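PDB 6E1Q: AtGH3.15 acyl acid amido synthetase from Arabidopsis thaliana, which catalyses the ATP-dependent conjugation of glutamine, and possibly cysteine, to the auxin precursor indole-3-butyric acid, and also conjugates glutamine to 4-(2,4-dichlorophenoxy)butanoate. Local coordinates for residues Cys87-Ser92 with Thr396-Leu401; Ser239-Gly244 with Pro268-Leu273; Ala306-Leu311 with Leu462-Ser467; Val385-Asp390 with Leu410-Phe415; Lys517-Asp522 with Phe578-Ile583. One frame throughout, in Å; residues are numbered along the deposited sequence.

Contact 1. Residues Cys87-Ser92 with Thr396-Leu401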
# COMPACT_ATOMS: atom_id res chain seq x y z
N CYS A 87 17.78 7.96 19.64
CA CYS A 87 18.69 7.49 18.61
C CYS A 87 20.04 8.18 18.74
O CYS A 87 20.10 9.39 18.97
CB CYS A 87 18.10 7.74 17.20
SG CYS A 87 18.98 6.90 15.88
N ASP A 88 21.11 7.40 18.60
CA ASP A 88 22.46 7.95 18.68
C ASP A 88 22.88 8.69 17.42
O ASP A 88 23.96 9.29 17.40
CB ASP A 88 23.48 6.84 18.96
CG ASP A 88 23.89 6.07 17.71
OD1 ASP A 88 23.01 5.80 16.86
OD2 ASP A 88 25.09 5.74 17.56
N ARG A 89 22.08 8.65 16.37
CA ARG A 89 22.35 9.42 15.17
C ARG A 89 21.27 10.47 14.95
O ARG A 89 20.14 10.32 15.44
CB ARG A 89 22.47 8.49 13.95
CG ARG A 89 23.82 7.76 13.92
CD ARG A 89 23.76 6.39 13.24
NE ARG A 89 22.99 5.43 14.02
CZ ARG A 89 21.81 4.94 13.63
NH1 ARG A 89 21.29 5.32 12.47
NH2 ARG A 89 21.16 4.08 14.40
N PRO A 90 21.58 11.56 14.25
CA PRO A 90 20.58 12.60 14.04
C PRO A 90 19.38 12.09 13.26
O PRO A 90 19.50 11.24 12.37
CB PRO A 90 21.35 13.69 13.26
CG PRO A 90 22.64 13.07 12.85
CD PRO A 90 22.93 11.98 13.82
N ILE A 91 18.20 12.60 13.62
CA ILE A 91 16.99 12.34 12.85
C ILE A 91 16.99 13.28 11.65
O ILE A 91 17.02 14.50 11.81
CB ILE A 91 15.73 12.54 13.72
CG1 ILE A 91 15.79 11.67 14.98
CG2 ILE A 91 14.45 12.31 12.90
CD1 ILE A 91 15.90 10.23 14.70
N SER A 92 16.95 12.72 10.44
CA SER A 92 17.06 13.61 9.29
C SER A 92 15.71 14.04 8.72
O SER A 92 15.64 15.10 8.10
CB SER A 92 17.90 12.97 8.18
OG SER A 92 17.34 11.73 7.82
N THR A 396 12.81 -3.66 16.04
CA THR A 396 13.76 -2.86 16.75
C THR A 396 14.67 -2.37 15.65
O THR A 396 15.24 -3.14 14.94
CB THR A 396 14.51 -3.66 17.77
OG1 THR A 396 13.65 -3.93 18.83
CG2 THR A 396 15.61 -2.89 18.29
N THR A 397 14.80 -1.08 15.54
CA THR A 397 15.48 -0.43 14.45
C THR A 397 16.63 0.48 14.74
O THR A 397 16.98 0.70 15.82
CB THR A 397 14.47 0.41 13.64
OG1 THR A 397 14.23 1.63 14.29
CG2 THR A 397 13.18 -0.25 13.52
N PHE A 398 17.18 0.98 13.66
CA PHE A 398 18.28 1.90 13.67
C PHE A 398 17.85 3.36 13.68
O PHE A 398 18.67 4.19 13.63
CB PHE A 398 19.17 1.67 12.48
CG PHE A 398 20.00 0.42 12.53
CD1 PHE A 398 21.12 0.36 13.28
CD2 PHE A 398 19.64 -0.68 11.82
CE1 PHE A 398 21.88 -0.75 13.32
CE2 PHE A 398 20.40 -1.82 11.87
CZ PHE A 398 21.51 -1.85 12.63
N SER A 399 16.57 3.65 13.70
CA SER A 399 16.04 5.01 13.79
C SER A 399 15.20 5.21 15.05
O SER A 399 14.19 5.91 15.02
CB SER A 399 15.23 5.35 12.54
OG SER A 399 16.10 5.55 11.43
N GLY A 400 15.57 4.56 16.16
CA GLY A 400 15.00 4.89 17.45
C GLY A 400 13.72 4.19 17.84
O GLY A 400 13.03 4.66 18.75
N LEU A 401 13.37 3.07 17.21
CA LEU A 401 12.27 2.23 17.67
C LEU A 401 12.80 0.92 18.25
O LEU A 401 13.72 0.31 17.69
CB LEU A 401 11.29 1.94 16.53
CG LEU A 401 10.71 3.20 15.89
CD1 LEU A 401 9.81 2.83 14.73
CD2 LEU A 401 9.95 4.03 16.92

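Contact 2. Residues Ser239-Gly244 with Pro268-Leu273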
# COMPACT_ATOMS: atom_id res chain seq x y z
N SER A 239 -3.15 15.75 -28.27
CA SER A 239 -3.05 17.00 -28.99
C SER A 239 -1.76 17.74 -28.61
O SER A 239 -1.05 18.26 -29.48
CB SER A 239 -4.30 17.84 -28.73
OG SER A 239 -4.03 19.20 -28.91
N ASN A 240 -1.42 17.75 -27.32
CA ASN A 240 -0.15 18.34 -26.88
C ASN A 240 1.03 17.65 -27.54
O ASN A 240 2.00 18.30 -27.93
CB ASN A 240 -0.00 18.24 -25.36
CG ASN A 240 -0.82 19.29 -24.61
OD1 ASN A 240 -0.58 19.49 -23.41
ND2 ASN A 240 -1.78 19.94 -25.28
N ILE A 241 0.98 16.32 -27.64
CA ILE A 241 2.05 15.57 -28.28
C ILE A 241 2.14 15.93 -29.76
O ILE A 241 3.24 16.09 -30.31
CB ILE A 241 1.84 14.05 -28.07
CG1 ILE A 241 2.02 13.68 -26.60
CG2 ILE A 241 2.82 13.23 -28.96
CD1 ILE A 241 1.72 12.20 -26.29
N ARG A 242 1.00 16.06 -30.44
CA ARG A 242 1.01 16.39 -31.86
C ARG A 242 1.65 17.75 -32.12
O ARG A 242 2.49 17.89 -33.02
CB ARG A 242 -0.42 16.36 -32.42
CG ARG A 242 -0.53 16.90 -33.86
CD ARG A 242 -1.88 16.54 -34.47
NE ARG A 242 -2.03 15.11 -34.71
CZ ARG A 242 -2.78 14.29 -33.98
NH1 ARG A 242 -3.48 14.75 -32.93
NH2 ARG A 242 -2.83 13.00 -34.29
N THR A 243 1.27 18.76 -31.33
CA THR A 243 1.74 20.12 -31.53
C THR A 243 3.07 20.40 -30.84
O THR A 243 3.71 21.41 -31.16
CB THR A 243 0.71 21.13 -31.00
OG1 THR A 243 0.55 20.93 -29.58
CG2 THR A 243 -0.64 20.95 -31.69
N GLY A 244 3.50 19.54 -29.93
CA GLY A 244 4.66 19.87 -29.12
C GLY A 244 4.45 21.06 -28.22
O GLY A 244 5.41 21.75 -27.87
N PRO A 268 3.26 14.38 -34.53
CA PRO A 268 1.96 13.86 -35.01
C PRO A 268 1.87 12.35 -35.02
O PRO A 268 0.80 11.80 -34.71
CB PRO A 268 1.85 14.42 -36.44
CG PRO A 268 2.88 15.50 -36.54
CD PRO A 268 3.98 15.12 -35.58
N GLU A 269 2.96 11.66 -35.39
CA GLU A 269 2.91 10.21 -35.53
C GLU A 269 2.73 9.52 -34.18
O GLU A 269 1.96 8.56 -34.06
CB GLU A 269 4.18 9.70 -36.22
CG GLU A 269 4.57 8.28 -35.80
CD GLU A 269 5.59 7.64 -36.72
OE1 GLU A 269 6.40 8.38 -37.33
OE2 GLU A 269 5.60 6.39 -36.83
N LEU A 270 3.46 9.98 -33.17
CA LEU A 270 3.28 9.42 -31.84
C LEU A 270 1.88 9.71 -31.30
O LEU A 270 1.24 8.86 -30.67
CB LEU A 270 4.35 9.95 -30.89
CG LEU A 270 4.14 9.48 -29.44
CD1 LEU A 270 4.23 7.96 -29.35
CD2 LEU A 270 5.10 10.16 -28.45
N ALA A 271 1.38 10.92 -31.55
CA ALA A 271 0.02 11.26 -31.14
C ALA A 271 -0.98 10.29 -31.76
O ALA A 271 -1.85 9.76 -31.07
CB ALA A 271 -0.30 12.71 -31.54
N SER A 272 -0.83 10.01 -33.06
CA SER A 272 -1.78 9.15 -33.76
C SER A 272 -1.74 7.72 -33.23
O SER A 272 -2.78 7.07 -33.10
CB SER A 272 -1.50 9.17 -35.27
OG SER A 272 -1.95 10.36 -35.86
N LEU A 273 -0.54 7.23 -32.91
CA LEU A 273 -0.40 5.89 -32.33
C LEU A 273 -1.16 5.77 -31.02
O LEU A 273 -1.85 4.78 -30.77
CB LEU A 273 1.08 5.56 -32.12
CG LEU A 273 1.91 5.39 -33.40
CD1 LEU A 273 3.39 5.14 -33.10
CD2 LEU A 273 1.31 4.26 -34.23

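Contact 3. Residues Ala306-Leu311 with Leu462-Ser467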
# COMPACT_ATOMS: atom_id res chain seq x y z
N ALA A 306 -5.91 -6.61 -2.57
CA ALA A 306 -6.21 -7.81 -3.35
C ALA A 306 -7.55 -7.70 -4.07
O ALA A 306 -7.75 -8.39 -5.08
CB ALA A 306 -6.21 -9.06 -2.45
N GLN A 307 -8.45 -6.85 -3.58
CA GLN A 307 -9.77 -6.70 -4.18
C GLN A 307 -9.70 -6.18 -5.61
O GLN A 307 -10.59 -6.48 -6.42
CB GLN A 307 -10.62 -5.75 -3.34
CG GLN A 307 -10.99 -6.29 -1.95
CD GLN A 307 -11.93 -7.50 -2.01
OE1 GLN A 307 -12.87 -7.55 -2.81
NE2 GLN A 307 -11.68 -8.47 -1.13
N TYR A 308 -8.68 -5.40 -5.95
CA TYR A 308 -8.57 -4.75 -7.24
C TYR A 308 -7.84 -5.60 -8.27
O TYR A 308 -7.71 -5.17 -9.43
CB TYR A 308 -7.86 -3.40 -7.09
CG TYR A 308 -8.54 -2.52 -6.06
CD1 TYR A 308 -9.68 -1.80 -6.38
CD2 TYR A 308 -8.06 -2.45 -4.74
CE1 TYR A 308 -10.33 -1.01 -5.41
CE2 TYR A 308 -8.68 -1.66 -3.77
CZ TYR A 308 -9.81 -0.95 -4.10
OH TYR A 308 -10.43 -0.17 -3.13
N ILE A 309 -7.38 -6.78 -7.88
CA ILE A 309 -6.60 -7.59 -8.81
C ILE A 309 -7.39 -7.93 -10.08
O ILE A 309 -6.84 -7.72 -11.18
CB ILE A 309 -6.06 -8.85 -8.08
CG1 ILE A 309 -4.95 -8.47 -7.11
CG2 ILE A 309 -5.54 -9.88 -9.08
CD1 ILE A 309 -4.54 -9.65 -6.22
N PRO A 310 -8.62 -8.42 -10.01
CA PRO A 310 -9.33 -8.74 -11.27
C PRO A 310 -9.45 -7.56 -12.20
O PRO A 310 -9.26 -7.70 -13.41
CB PRO A 310 -10.70 -9.25 -10.78
CG PRO A 310 -10.43 -9.82 -9.43
CD PRO A 310 -9.38 -8.89 -8.83
N LEU A 311 -9.75 -6.37 -11.67
CA LEU A 311 -9.90 -5.22 -12.54
C LEU A 311 -8.56 -4.76 -13.10
O LEU A 311 -8.45 -4.41 -14.28
CB LEU A 311 -10.59 -4.08 -11.78
CG LEU A 311 -10.83 -2.84 -12.64
CD1 LEU A 311 -11.71 -3.16 -13.85
CD2 LEU A 311 -11.43 -1.74 -11.78
N LEU A 462 -17.54 -6.47 -9.02
CA LEU A 462 -17.55 -5.51 -7.93
C LEU A 462 -16.33 -4.60 -8.09
O LEU A 462 -15.19 -5.09 -8.11
CB LEU A 462 -17.53 -6.25 -6.59
CG LEU A 462 -17.43 -5.35 -5.37
CD1 LEU A 462 -18.68 -4.45 -5.27
CD2 LEU A 462 -17.25 -6.21 -4.10
N MET A 463 -16.55 -3.29 -8.26
CA MET A 463 -15.42 -2.39 -8.46
C MET A 463 -14.81 -1.90 -7.15
O MET A 463 -13.59 -1.74 -7.05
CB MET A 463 -15.83 -1.19 -9.30
CG MET A 463 -16.66 -1.59 -10.51
SD MET A 463 -15.73 -2.42 -11.82
CE MET A 463 -14.82 -1.04 -12.53
N ASP A 464 -15.64 -1.63 -6.14
CA ASP A 464 -15.15 -1.19 -4.84
C ASP A 464 -16.28 -1.39 -3.84
O ASP A 464 -17.44 -1.55 -4.24
CB ASP A 464 -14.70 0.29 -4.85
CG ASP A 464 -13.44 0.55 -4.00
OD1 ASP A 464 -13.06 -0.33 -3.20
OD2 ASP A 464 -12.79 1.59 -4.18
N PHE A 465 -15.95 -1.37 -2.56
CA PHE A 465 -16.96 -1.47 -1.52
C PHE A 465 -16.49 -0.77 -0.25
O PHE A 465 -15.30 -0.56 -0.04
CB PHE A 465 -17.31 -2.93 -1.19
CG PHE A 465 -16.29 -3.61 -0.33
CD1 PHE A 465 -15.19 -4.24 -0.90
CD2 PHE A 465 -16.42 -3.61 1.05
CE1 PHE A 465 -14.25 -4.87 -0.11
CE2 PHE A 465 -15.47 -4.23 1.85
CZ PHE A 465 -14.39 -4.85 1.27
N THR A 466 -17.46 -0.38 0.57
CA THR A 466 -17.25 0.03 1.95
C THR A 466 -18.48 -0.41 2.74
O THR A 466 -19.32 -1.15 2.23
CB THR A 466 -16.98 1.54 2.06
OG1 THR A 466 -16.50 1.83 3.37
CG2 THR A 466 -18.24 2.33 1.78
N SER A 467 -18.58 0.04 4.00
CA SER A 467 -19.63 -0.48 4.87
C SER A 467 -19.88 0.48 6.03
O SER A 467 -19.10 1.40 6.30
CB SER A 467 -19.26 -1.88 5.39
OG SER A 467 -18.19 -1.83 6.31
O HOH W 1 -13.83 -5.74 -6.18

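Contact 4. Residues Val385-Asp390 with Leu410-Phe415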
# COMPACT_ATOMS: atom_id res chain seq x y z
N VAL A 385 9.81 -18.75 14.52
CA VAL A 385 8.44 -18.68 14.06
C VAL A 385 7.94 -20.07 13.61
O VAL A 385 8.73 -20.93 13.18
CB VAL A 385 8.45 -17.62 12.94
CG1 VAL A 385 8.15 -18.22 11.58
CG2 VAL A 385 7.61 -16.40 13.31
N LYS A 386 6.63 -20.30 13.71
CA LYS A 386 6.00 -21.59 13.43
C LYS A 386 5.20 -21.53 12.14
O LYS A 386 4.32 -20.67 12.00
CB LYS A 386 5.05 -22.02 14.56
CG LYS A 386 5.69 -22.57 15.80
CD LYS A 386 4.80 -23.68 16.36
CE LYS A 386 4.30 -23.34 17.74
NZ LYS A 386 5.13 -24.00 18.80
N ILE A 387 5.45 -22.46 11.22
CA ILE A 387 4.77 -22.40 9.93
C ILE A 387 3.27 -22.59 10.13
O ILE A 387 2.84 -23.48 10.87
CB ILE A 387 5.33 -23.45 8.96
CG1 ILE A 387 6.81 -23.19 8.68
CG2 ILE A 387 4.55 -23.43 7.64
CD1 ILE A 387 7.11 -21.74 8.36
N GLY A 388 2.47 -21.74 9.47
CA GLY A 388 1.03 -21.78 9.55
C GLY A 388 0.41 -20.91 10.63
O GLY A 388 -0.81 -20.73 10.62
N HIS A 389 1.22 -20.37 11.55
CA HIS A 389 0.75 -19.51 12.63
C HIS A 389 0.83 -18.03 12.24
O HIS A 389 1.66 -17.62 11.42
CB HIS A 389 1.59 -19.73 13.89
CG HIS A 389 1.34 -21.04 14.58
ND1 HIS A 389 0.88 -22.16 13.92
CD2 HIS A 389 1.48 -21.40 15.87
CE1 HIS A 389 0.76 -23.16 14.78
NE2 HIS A 389 1.13 -22.73 15.97
N ASP A 390 -0.03 -17.22 12.87
CA ASP A 390 -0.18 -15.80 12.56
C ASP A 390 0.64 -14.99 13.54
O ASP A 390 0.69 -15.33 14.73
CB ASP A 390 -1.65 -15.35 12.63
CG ASP A 390 -2.51 -15.89 11.47
OD1 ASP A 390 -1.95 -16.47 10.53
OD2 ASP A 390 -3.74 -15.71 11.50
N LEU A 410 0.93 -11.21 9.87
CA LEU A 410 1.53 -12.03 8.84
C LEU A 410 1.35 -13.50 9.19
O LEU A 410 1.38 -13.86 10.37
CB LEU A 410 3.02 -11.71 8.72
CG LEU A 410 3.37 -10.23 8.51
CD1 LEU A 410 4.88 -10.08 8.46
CD2 LEU A 410 2.73 -9.71 7.25
N ARG A 411 1.19 -14.35 8.18
CA ARG A 411 1.22 -15.79 8.39
C ARG A 411 2.54 -16.34 7.86
O ARG A 411 2.89 -16.12 6.69
CB ARG A 411 0.04 -16.50 7.72
CG ARG A 411 -0.11 -18.00 8.18
CD ARG A 411 -1.33 -18.71 7.58
NE ARG A 411 -1.26 -18.79 6.13
CZ ARG A 411 -1.92 -17.98 5.29
NH1 ARG A 411 -2.73 -17.04 5.77
NH2 ARG A 411 -1.76 -18.11 3.98
N ALA A 412 3.26 -17.06 8.72
CA ALA A 412 4.50 -17.72 8.31
C ALA A 412 4.18 -18.88 7.36
O ALA A 412 3.40 -19.78 7.71
CB ALA A 412 5.23 -18.23 9.54
N THR A 413 4.76 -18.87 6.16
CA THR A 413 4.41 -19.89 5.17
C THR A 413 5.56 -20.82 4.80
O THR A 413 5.31 -21.83 4.14
CB THR A 413 3.89 -19.24 3.87
OG1 THR A 413 4.72 -18.13 3.53
CG2 THR A 413 2.46 -18.73 4.08
N GLY A 414 6.79 -20.54 5.22
CA GLY A 414 7.91 -21.37 4.84
C GLY A 414 9.23 -20.65 5.06
O GLY A 414 9.30 -19.64 5.76
N PHE A 415 10.28 -21.19 4.44
CA PHE A 415 11.64 -20.70 4.61
C PHE A 415 12.31 -20.56 3.25
O PHE A 415 12.25 -21.48 2.43
CB PHE A 415 12.45 -21.67 5.47
CG PHE A 415 11.89 -21.88 6.85
CD1 PHE A 415 12.03 -20.90 7.83
CD2 PHE A 415 11.25 -23.06 7.18
CE1 PHE A 415 11.53 -21.09 9.10
CE2 PHE A 415 10.75 -23.26 8.46
CZ PHE A 415 10.89 -22.27 9.42
O HOH W 2 -3.92 -16.72 7.94

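Contact 5. Residues Lys517-Asp522 with Phe578-Ile583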
# COMPACT_ATOMS: atom_id res chain seq x y z
N LYS A 517 -23.87 -16.18 15.49
CA LYS A 517 -24.68 -16.46 16.68
C LYS A 517 -25.63 -15.30 16.97
O LYS A 517 -26.79 -15.51 17.34
CB LYS A 517 -23.78 -16.74 17.88
CG LYS A 517 -24.52 -17.15 19.13
CD LYS A 517 -24.62 -16.07 20.17
CE LYS A 517 -24.50 -16.68 21.56
NZ LYS A 517 -24.90 -15.73 22.62
N GLY A 518 -25.15 -14.06 16.77
CA GLY A 518 -26.03 -12.91 16.90
C GLY A 518 -27.21 -12.97 15.96
O GLY A 518 -28.34 -12.63 16.32
N ARG A 519 -26.98 -13.42 14.72
CA ARG A 519 -28.06 -13.48 13.74
C ARG A 519 -29.01 -14.63 14.05
O ARG A 519 -30.23 -14.46 14.05
CB ARG A 519 -27.49 -13.62 12.33
CG ARG A 519 -27.14 -12.29 11.67
CD ARG A 519 -28.41 -11.65 11.18
NE ARG A 519 -28.72 -12.09 9.83
CZ ARG A 519 -29.92 -12.45 9.41
NH1 ARG A 519 -30.94 -12.43 10.25
NH2 ARG A 519 -30.10 -12.84 8.16
N LYS A 520 -28.46 -15.81 14.32
CA LYS A 520 -29.29 -17.00 14.40
C LYS A 520 -29.87 -17.18 15.79
O LYS A 520 -31.07 -17.42 15.94
CB LYS A 520 -28.48 -18.22 13.96
CG LYS A 520 -29.12 -19.56 14.32
CD LYS A 520 -28.14 -20.71 14.12
CE LYS A 520 -28.88 -22.03 13.95
NZ LYS A 520 -30.18 -21.81 13.27
N ASN A 521 -29.04 -17.03 16.82
CA ASN A 521 -29.45 -17.30 18.19
C ASN A 521 -29.84 -16.03 18.94
O ASN A 521 -31.02 -15.83 19.26
CB ASN A 521 -28.33 -18.01 18.94
CG ASN A 521 -28.77 -18.56 20.26
OD1 ASN A 521 -29.89 -18.31 20.71
ND2 ASN A 521 -27.90 -19.31 20.92
N ASP A 522 -28.85 -15.18 19.23
CA ASP A 522 -29.04 -14.06 20.14
C ASP A 522 -30.19 -13.16 19.72
O ASP A 522 -30.87 -12.59 20.58
CB ASP A 522 -27.75 -13.24 20.22
CG ASP A 522 -26.77 -13.80 21.20
OD1 ASP A 522 -27.10 -14.80 21.87
OD2 ASP A 522 -25.65 -13.25 21.30
N PHE A 578 -30.68 -4.51 -1.01
CA PHE A 578 -31.01 -5.92 -0.93
C PHE A 578 -30.70 -6.40 0.47
O PHE A 578 -29.73 -5.93 1.09
CB PHE A 578 -30.24 -6.74 -1.97
CG PHE A 578 -30.41 -6.23 -3.38
CD1 PHE A 578 -31.44 -6.69 -4.18
CD2 PHE A 578 -29.54 -5.28 -3.90
CE1 PHE A 578 -31.60 -6.23 -5.47
CE2 PHE A 578 -29.69 -4.82 -5.18
CZ PHE A 578 -30.72 -5.29 -5.98
N LEU A 579 -31.52 -7.30 0.98
CA LEU A 579 -31.32 -7.89 2.29
C LEU A 579 -31.10 -9.39 2.14
O LEU A 579 -31.66 -10.03 1.24
CB LEU A 579 -32.52 -7.64 3.20
CG LEU A 579 -32.85 -6.18 3.50
CD1 LEU A 579 -34.27 -6.06 4.06
CD2 LEU A 579 -31.84 -5.64 4.48
N SER A 580 -30.30 -9.95 3.04
CA SER A 580 -30.20 -11.40 3.12
C SER A 580 -31.57 -11.97 3.46
O SER A 580 -32.26 -11.46 4.34
CB SER A 580 -29.17 -11.81 4.16
OG SER A 580 -29.19 -13.21 4.40
N ARG A 581 -31.96 -13.03 2.76
CA ARG A 581 -33.23 -13.69 3.05
C ARG A 581 -33.04 -14.99 3.82
O ARG A 581 -34.02 -15.66 4.13
CB ARG A 581 -34.01 -13.95 1.76
CG ARG A 581 -34.64 -12.71 1.15
CD ARG A 581 -34.99 -11.68 2.23
NE ARG A 581 -35.54 -10.45 1.67
CZ ARG A 581 -35.91 -9.40 2.40
NH1 ARG A 581 -35.78 -9.43 3.72
NH2 ARG A 581 -36.40 -8.31 1.81
N LYS A 582 -31.81 -15.37 4.13
CA LYS A 582 -31.55 -16.60 4.86
C LYS A 582 -30.71 -16.27 6.08
O LYS A 582 -29.91 -15.33 6.07
CB LYS A 582 -30.84 -17.64 3.97
CG LYS A 582 -31.69 -18.13 2.79
CD LYS A 582 -30.83 -18.35 1.54
CE LYS A 582 -29.99 -19.61 1.63
NZ LYS A 582 -28.89 -19.63 0.60
N ILE A 583 -30.92 -17.03 7.15
CA ILE A 583 -30.16 -16.84 8.37
C ILE A 583 -28.88 -17.67 8.28
O ILE A 583 -28.94 -18.84 7.88
CB ILE A 583 -31.00 -17.20 9.61
CG1 ILE A 583 -32.24 -16.31 9.67
CG2 ILE A 583 -30.20 -17.03 10.88
CD1 ILE A 583 -33.50 -16.99 9.19

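Contact 1. Residues Cys87-Ser92 with Thr396-Leu401
Arg89 grips the backbone carbonyl of Phe398, and its side chain can be followed outward to that bond. CB leaves the backbone toward residues 396-401. CG lies anti to the carbonyl carbon (chi1 -77°), and the chain bends at chi3 beyond CD. NE stays with its own segment: it forms a salt bridge with Asp88 OD1 at 2.9 Å, on the syn side of that carboxylate. Asp88 therefore helps to fix the guanidinium. The two terminal nitrogens share one acceptor. Arg89 NH2 donates to Phe398 O at 2.6 Å, while the bond from Arg89 NH1 to Phe398 O is weak, at 3.1 Å. Arg89 NH2 also lies at the edge of the Phe398 ring, near its plane, and is 3.7 Å from Phe398 CB.

The contact joins the lead-in to strand 91-97 in the N-terminal domain with the loop between strands 390-396 and 404-416 in the central domain. That loop holds an ST turn, in which Thr397 OG1 accepts from Ser399 N at 3.1 Å. Ser399 OG turns to Asp114 and to the backbone N of Thr111.

In one of two conformers, and so with some doubt, Cys87 SG sits over one face of the Arg89 guanidinium, offset toward its rim. Gly400 packs beside Cys87, their CA atoms 4.7 Å apart. At the positive phi of Gly400 a CB would be jammed against Ser399 O, and it would also come close to Cys87 CB.

Contact 2. Residues Ser239-Gly244 with Pro268-Leu273
Pro268 opens its helix against Arg242, with their CA atoms 4.2 Å apart. The aliphatic CG of Arg242 lies 4.1 Å from Pro268 CA, and the ring carbon Pro268 CD is near Arg242 O.

Leu270 comes next. Its CB, CG and CD2 all come near Ile241 CG2, with Leu270 CD2 3.9 Å from Ile241 CG2. The CG2 branch is anti to its own backbone N, and the two side chains cross obliquely. Ile241 also packs on Leu203, Leu206 and Leu207 of helix 194-207.

The pair is an antiparallel helix packing within the N-terminal domain: the end of helix 220-243 meets the start of helix 268-278. The axes of the short segments run 7.4 Å apart with 159° between their directions. Ala271 faces this interface, and its small CB suits the close approach. That CB is 4.1 Å from Ile241 CG2. It also lies over one face of the Arg242 guanidinium, 3.7 Å above the plane and offset toward the rim.

Ser272 meets the edge of the same group. Arg242 NH2 donates to Ser272 OG in a weak bond of 3.2 Å, and the stronger partner of NH2 is Glu275, by a salt bridge. An alanine in place of Arg242 would probably leave Glu275 without its positive mate and Ala271 CB without the guanidinium over it. Ser272 OG in turn donates weakly to Pro268 O, one helical turn back.

Contact 3. Residues Ala306-Leu311 with Leu462-Ser467
Tyr308 and Leu311 meet strand 461-470, an outermost strand of the C-terminal domain's four-stranded sheet. Their own segment runs from a 3-10 turn into helix 309-316 of the N-terminal domain, so the contact spans two domains.

The polar part centres on Asp464. Tyr308 OH lies 2.6 Å from Asp464 OD1, in a weak hydrogen bond whose proton has another acceptor within reach. Ring and carboxylate planes stand 81° apart. Asp464 is also held from outside, by a salt bridge to Arg559 and a hydrogen bond to Thr557. Its OD1 further accepts a weak bond from Phe465 N. A phenylalanine in place of Tyr308 removes the hydroxyl and would probably leave Asp464 OD1 to Arg559 and Phe465 N, one polar neighbour fewer. A water lies between Leu462 O and Gln307 O, but it sits too close to Leu462 O and the bridge is doubtful.

The apolar contact is between Leu311 and Met463. Leu311 CD2 touches Met463 CE at 3.5 Å, the two side chains crossing at about a right angle. Met463 bends at both chi2 and chi3 to bring its methyl there. Leu311 and Tyr308 also pack on Leu224 of helix 220-243.

Amide meets ring at Gln307, whose polar end is bonded to Thr449 and Lys452. Its amide plane is 84° from the ring of Phe465, and Gln307 CD lies at the ring edge, 4.0 Å from Phe465 CE1.

Contact 4. Residues Val385-Asp390 with Leu410-Phe415
A type II beta turn, Lys386 to His389, leads into strand 390-396 and pairs with strand 404-416 of the central domain. Across this pairing, Gly388 N donates to Ala412 O at 2.8 Å, and Ala412 N donates back to His389 O at 3.2 Å. Asp390 and Arg411 follow as an antiparallel non-hydrogen-bonded pair, their side chains on the same face of the sheet. Here Asp390 CA approaches Leu410 O in a CA-H...O contact of 3.3 Å. Gly388 suits the turn, since at its backbone angles a CB would strike the carbonyl O of Ile387.

The apolar side is built on Ala412. Its CB meets Val385 CG1 at 3.6 Å and Ile387 CD1 at 4.2 Å. Ile387 CD1 also reaches over one face of the Phe415 ring, 4.3 Å from the centroid, a CH-pi contact. Ile387 CG1, anti to the carbonyl carbon, meets Phe415 CE2. Near Ile387 CD1, Thr413 and Gly414 form a classic beta bulge opposite His421.

Asp390 OD1 rests on the aliphatic CG of Arg411 at 3.4 Å, not on the guanidinium. A water, rather close to Arg411 NH1, may link the two, but this is doubtful. With 4.9 Å between Asp390 OD1 and Arg411 NH1, the opposite charges probably attract only at a distance, and the backbone bonds carry the polar pairing.

Contact 5. Residues Lys517-Asp522 with Phe578-Ile583
Arg519 reaches from its helix toward Ser580, Lys582 and Ile583. The helix widens at this point into a pi-type turn, residues 518-522, in which Lys517 O accepts from both Asn521 N and Asp522 N.

Arg519 CB points to the other segment, and the chain then bends at chi2 and chi3. Arg519 NH1 passes 4.1 Å from Ile583 CG1, and the two side chains lie oblique to each other. Arg519 NH2 is 3.3 Å from Lys582 O, but the angle is too poor for a hydrogen bond. Ser580 OG sits at the edge of the guanidinium, 3.9 Å from Arg519 NH2. The firm partner of Arg519 is Glu508, in a salt bridge through NE. Glu508 also bonds Ser580 OG, so this one acid ties Arg519 and Ser580 together.

Segment 517-522 belongs to the C-terminal domain. Its helix, 513-522, meets the loop that follows strand 574-579, an edge strand of the four-stranded sheet. In that loop Lys582 NZ forms a salt bridge with Glu502.

Lys520 adds the apolar touch. Ile583 CG2, anti to its own backbone N, rests 3.6 Å from Lys520 CA and 3.7 Å from Lys520 CB.

Contacts 1 and 3 are buried and each joins two domains: N-terminal to central in contact 1, N-terminal to C-terminal in contact 3. They lie on opposite sides of the chain's centre. Both use polar side chains: an arginine on a carbonyl in contact 1, a tyrosine beside an aspartate in contact 3. Contacts 2, 4 and 5 are partly buried. Contact 2 packs helix on helix, contact 4 pairs backbones at a strand, and contact 5 sets a helix on a loop. Contacts 3 and 5 reach the same sheet, contact 3 on one outermost strand and contact 5 just past the end of the other, with centres about 25 Å apart. Helix 220-243 serves contact 2 and also flanks contact 3.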